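Local coordinates for protein putative phosphatase (Bacteroides thetaiotaomicron, PDB 3KYA) that is probably a hydrolase of undetermined substrate that binds zinc ions and joins an IPT/TIG domain to a propeller of antiparallel beta sheets, at residues G129-G132 with V133-C136; G199-D202 with E203-M207. All blocks are in the same frame, centred on the assembly; numbering follows the deposited sequence. Where two conformers were deposited one is given.

Interaction 1 of 2, residues G129-G132 with V133-C136. With EDO (1,2-ethanediol), chain J.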
loop_
_atom_site.group_PDB
_atom_site.type_symbol
_atom_site.label_atom_id
_atom_site.label_comp_id
_atom_site.label_asym_id
_atom_site.label_seq_id
_atom_site.Cartn_x
_atom_site.Cartn_y
_atom_site.Cartn_z
ATOM N N GLY A 129 9.108 -21.500 -33.665
ATOM C CA GLY A 129 9.124 -21.920 -35.065
ATOM C C GLY A 129 8.149 -21.100 -35.881
ATOM O O GLY A 129 7.498 -20.200 -35.347
ATOM N N PRO A 130 8.054 -21.392 -37.186
ATOM C CA PRO A 130 7.119 -20.682 -38.047
ATOM C C PRO A 130 5.685 -21.151 -37.807
ATOM O O PRO A 130 5.477 -22.276 -37.348
ATOM C CB PRO A 130 7.575 -21.079 -39.456
ATOM C CG PRO A 130 8.179 -22.407 -39.296
ATOM C CD PRO A 130 8.817 -22.415 -37.925
ATOM N N GLU A 131 4.711 -20.300 -38.119
ATOM C CA GLU A 131 3.308 -20.675 -38.004
ATOM C C GLU A 131 3.136 -21.905 -38.892
ATOM O O GLU A 131 3.724 -21.974 -39.970
ATOM C CB GLU A 131 2.396 -19.507 -38.401
ATOM C CG GLU A 131 2.618 -18.239 -37.544
ATOM C CD GLU A 131 1.579 -17.135 -37.777
ATOM O OE1 GLU A 131 0.686 -17.304 -38.639
ATOM O OE2 GLU A 131 1.658 -16.097 -37.073
ATOM N N GLY A 132 2.397 -22.907 -38.418
ATOM C CA GLY A 132 2.278 -24.190 -39.128
ATOM C C GLY A 132 3.134 -25.249 -38.460
ATOM O O GLY A 132 2.886 -26.447 -38.596
ATOM N N VAL A 133 4.158 -24.807 -37.730
ATOM C CA VAL A 133 5.033 -25.705 -36.981
ATOM C C VAL A 133 4.923 -25.457 -35.470
ATOM O O VAL A 133 4.668 -26.398 -34.710
ATOM C CB VAL A 133 6.503 -25.546 -37.397
ATOM C CG1 VAL A 133 7.396 -26.481 -36.578
ATOM C CG2 VAL A 133 6.669 -25.809 -38.904
ATOM N N LYS A 134 5.104 -24.207 -35.032
ATOM C CA LYS A 134 5.054 -23.929 -33.595
ATOM C C LYS A 134 3.665 -24.257 -33.036
ATOM O O LYS A 134 2.646 -24.163 -33.737
ATOM C CB LYS A 134 5.502 -22.503 -33.239
ATOM C CG LYS A 134 4.638 -21.356 -33.716
ATOM C CD LYS A 134 5.121 -20.040 -33.094
ATOM C CE LYS A 134 4.445 -18.821 -33.718
ATOM N NZ LYS A 134 4.864 -17.557 -33.058
ATOM N N CYS A 135 3.640 -24.659 -31.766
ATOM C CA CYS A 135 2.410 -25.089 -31.128
ATOM C C CYS A 135 1.396 -23.960 -30.893
ATOM O O CYS A 135 1.739 -22.774 -30.804
ATOM C CB CYS A 135 2.723 -25.809 -29.809
ATOM S SG CYS A 135 3.301 -24.711 -28.475
ATOM N N CYS A 136 0.139 -24.363 -30.811
ATOM C CA CYS A 136 -0.978 -23.456 -30.602
ATOM C C CYS A 136 -2.201 -24.240 -30.123
ATOM O O CYS A 136 -2.222 -25.470 -30.172
ATOM C CB CYS A 136 -1.293 -22.680 -31.882
ATOM S SG CYS A 136 -1.589 -23.722 -33.374
HETATM C C1 EDO J . 6.968 -18.299 -28.958
HETATM O O1 EDO J . 8.089 -17.696 -28.299
HETATM C C2 EDO J . 5.686 -17.554 -28.582
HETATM O O2 EDO J . 4.702 -17.678 -29.621
HETATM O O HOH W 1 6.997 -17.468 -35.063
HETATM O O HOH W 2 1.222 -23.647 -36.062
#
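The flat carbonyl group of Pro130 takes two N-H groups, those of Val133 and Lys134, each tilted 28° out of its plane, to opposite sides. Val133 N donates to Pro130 O at 2.9 Å and Lys134 N to the same oxygen at 3.0 Å. Glu131 and Gly132 form the corner of a type II beta turn, and the second N-H carries the grip one residue beyond it. At the proline ring, CG lies 3.7 Å from Val133 CG2, an apolar contact.

Lys134 sets its CG between its backbone N and carbonyl carbon (chi1 66°), and the otherwise extended chain passes Gly129, with CD 3.3 Å from Gly129 O. One water joins that oxygen to Lys134 NZ; another links Gly132 N to Lys134 O. Tyr113 touches both Glu131 and Lys134, while a backbone bond from Cys135 to Pro126 ties the loop to strand 125-126.

This lysine was modelled in two conformers, and its bond to ethanediol is weak. With Glu131 OE2 5.3 Å from Lys134 NZ, the opposite charges do not touch and any attraction between them is probably weak, whereas the doubly gripped Pro130 O fixes the turn.

Interaction 2 of 2, residues G199-D202 with E203-M207. With ZN (zinc ion), chain B.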
loop_
_atom_site.group_PDB
_atom_site.type_symbol
_atom_site.label_atom_id
_atom_site.label_comp_id
_atom_site.label_asym_id
_atom_site.label_seq_id
_atom_site.Cartn_x
_atom_site.Cartn_y
_atom_site.Cartn_z
ATOM N N GLY A 199 1.609 -46.373 4.071
ATOM C CA GLY A 199 1.024 -47.689 3.837
ATOM C C GLY A 199 0.234 -47.856 2.549
ATOM O O GLY A 199 -0.103 -48.982 2.192
ATOM N N TYR A 200 -0.007 -46.769 1.807
ATOM C CA TYR A 200 -0.884 -46.834 0.630
ATOM C C TYR A 200 -0.463 -46.136 -0.670
ATOM O O TYR A 200 -0.755 -46.653 -1.750
ATOM C CB TYR A 200 -2.266 -46.270 1.022
ATOM C CG TYR A 200 -2.959 -47.054 2.117
ATOM C CD1 TYR A 200 -3.532 -48.289 1.853
ATOM C CD2 TYR A 200 -3.048 -46.555 3.411
ATOM C CE1 TYR A 200 -4.178 -49.016 2.855
ATOM C CE2 TYR A 200 -3.690 -47.273 4.421
ATOM C CZ TYR A 200 -4.249 -48.499 4.132
ATOM O OH TYR A 200 -4.877 -49.214 5.130
ATOM N N ALA A 201 0.180 -44.969 -0.589
ATOM C CA ALA A 201 0.499 -44.200 -1.793
ATOM C C ALA A 201 1.668 -43.238 -1.598
ATOM O O ALA A 201 1.725 -42.507 -0.616
ATOM C CB ALA A 201 -0.748 -43.403 -2.237
ATOM N N ASP A 202 2.604 -43.251 -2.539
ATOM C CA ASP A 202 3.725 -42.324 -2.497
ATOM C C ASP A 202 3.277 -40.934 -2.919
ATOM O O ASP A 202 2.224 -40.771 -3.517
ATOM C CB ASP A 202 4.873 -42.822 -3.370
ATOM C CG ASP A 202 5.681 -43.891 -2.664
ATOM O OD1 ASP A 202 6.270 -43.584 -1.603
ATOM O OD2 ASP A 202 5.721 -45.020 -3.135
ATOM N N GLU A 203 4.097 -39.948 -2.583
ATOM C CA GLU A 203 3.846 -38.538 -2.905
ATOM C C GLU A 203 3.584 -38.360 -4.391
ATOM O O GLU A 203 4.400 -38.766 -5.205
ATOM C CB GLU A 203 5.065 -37.701 -2.507
ATOM C CG GLU A 203 4.904 -36.181 -2.689
ATOM C CD GLU A 203 4.020 -35.527 -1.644
ATOM O OE1 GLU A 203 3.824 -36.109 -0.552
ATOM O OE2 GLU A 203 3.544 -34.400 -1.908
ATOM N N ALA A 204 2.447 -37.759 -4.730
ATOM C CA ALA A 204 2.050 -37.487 -6.126
ATOM C C ALA A 204 2.053 -38.707 -7.054
ATOM O O ALA A 204 2.292 -38.583 -8.254
ATOM C CB ALA A 204 2.908 -36.350 -6.722
ATOM N N GLU A 205 1.756 -39.879 -6.499
ATOM C CA GLU A 205 1.646 -41.093 -7.288
ATOM C C GLU A 205 0.343 -41.037 -8.090
ATOM O O GLU A 205 0.198 -41.730 -9.101
ATOM C CB GLU A 205 1.683 -42.337 -6.385
ATOM C CG GLU A 205 1.694 -43.644 -7.169
ATOM C CD GLU A 205 1.913 -44.909 -6.320
ATOM O OE1 GLU A 205 1.938 -44.840 -5.063
ATOM O OE2 GLU A 205 2.050 -45.994 -6.946
ATOM N N TYR A 206 -0.607 -40.215 -7.633
ATOM C CA TYR A 206 -1.894 -40.074 -8.297
ATOM C C TYR A 206 -2.270 -38.633 -8.645
ATOM O O TYR A 206 -2.185 -37.728 -7.802
ATOM C CB TYR A 206 -3.003 -40.656 -7.415
ATOM C CG TYR A 206 -2.797 -42.127 -7.102
ATOM C CD1 TYR A 206 -1.983 -42.524 -6.046
ATOM C CD2 TYR A 206 -3.386 -43.116 -7.884
ATOM C CE1 TYR A 206 -1.771 -43.871 -5.766
ATOM C CE2 TYR A 206 -3.175 -44.465 -7.616
ATOM C CZ TYR A 206 -2.372 -44.833 -6.554
ATOM O OH TYR A 206 -2.160 -46.170 -6.282
HETATM N N MSE A 207 -2.696 -38.455 -9.891
HETATM C CA MSE A 207 -3.265 -37.205 -10.379
HETATM C C MSE A 207 -4.757 -37.329 -10.127
HETATM O O MSE A 207 -5.353 -38.353 -10.478
HETATM C CB MSE A 207 -2.991 -37.025 -11.871
HETATM C CG MSE A 207 -3.536 -35.709 -12.448
HETATM SE SE MSE A 207 -3.349 -35.553 -14.385
HETATM C CE MSE A 207 -1.422 -35.222 -14.575
HETATM ZN ZN ZN B . 3.469 -47.197 -5.554
HETATM O O HOH W 3 -0.412 -46.817 -4.369
HETATM O O HOH W 4 6.641 -40.739 -1.293
#
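A type II beta turn from Asp202 to Glu205 leads into strand 206-211 of a propeller blade, just after a classic beta bulge at Tyr200 and Ala201, and it folds Glu205 back on the backbone before it. Glu205 has CG anti to its backbone N (chi1 -175°) and an extended chain, which carries the carboxylate alongside Asp202. There Glu205 OE2 makes the metal bond, binding zinc at 2.3 Å. Glu205 OE1 lies farther from the zinc, at 2.9 Å, and is turned to Asp202 N. It accepts from that N at 3.1 Å, on its anti side and 15° out of the carboxylate plane, a bond that should fix the rotation of the group.

Asp202 is also known as a ligand of this zinc site, yet here its OD2 stays 4.0 Å from the metal. The nearby zinc probably offsets the repulsion between the two acids. The turn itself is closed by Glu205 N, which reaches Asp202 O at 3.1 Å from above the carbonyl plane, 46° out of it; Asn194 ND2 shares that acceptor.

Tyr206 comes edge-on to the loop: Ala201 CB sits near the ring plane, 3.7 Å from CE1. Its hydroxyl donates in plane to a water that in turn donates to Tyr200 O and Glu205 OE1, a second-shell bridge that probably helps position the zinc-binding carboxylate. Phe280 of helix 276-284 also meets the ring.

Glu203 turns its carboxylate elsewhere, to a salt bridge with Lys195, while its backbone N donates at 3.0 Å to a water that hydrogen-bonds Asp202 OD1 at 2.9 Å.

How the interactions relate
Interactions 1 and 2 come in series along the chain, in neighbouring antiparallel sheets of the propeller. Their centres lie 37 Å apart and their nearest atoms about 18 Å, so they do not touch. The loop of interaction 1 joins strands 125-126 and 141-147, the outermost strands of one sheet; interaction 2 follows in the link between strands 188-193 and 206-211, adjacent in the next. Both therefore illustrate how a repeated sheet architecture leaves its connecting loops free to differ: residues 129-136 form a surface turn away from the annotated sites, whereas residues 199-207 form a largely buried turn that carries a zinc ligand.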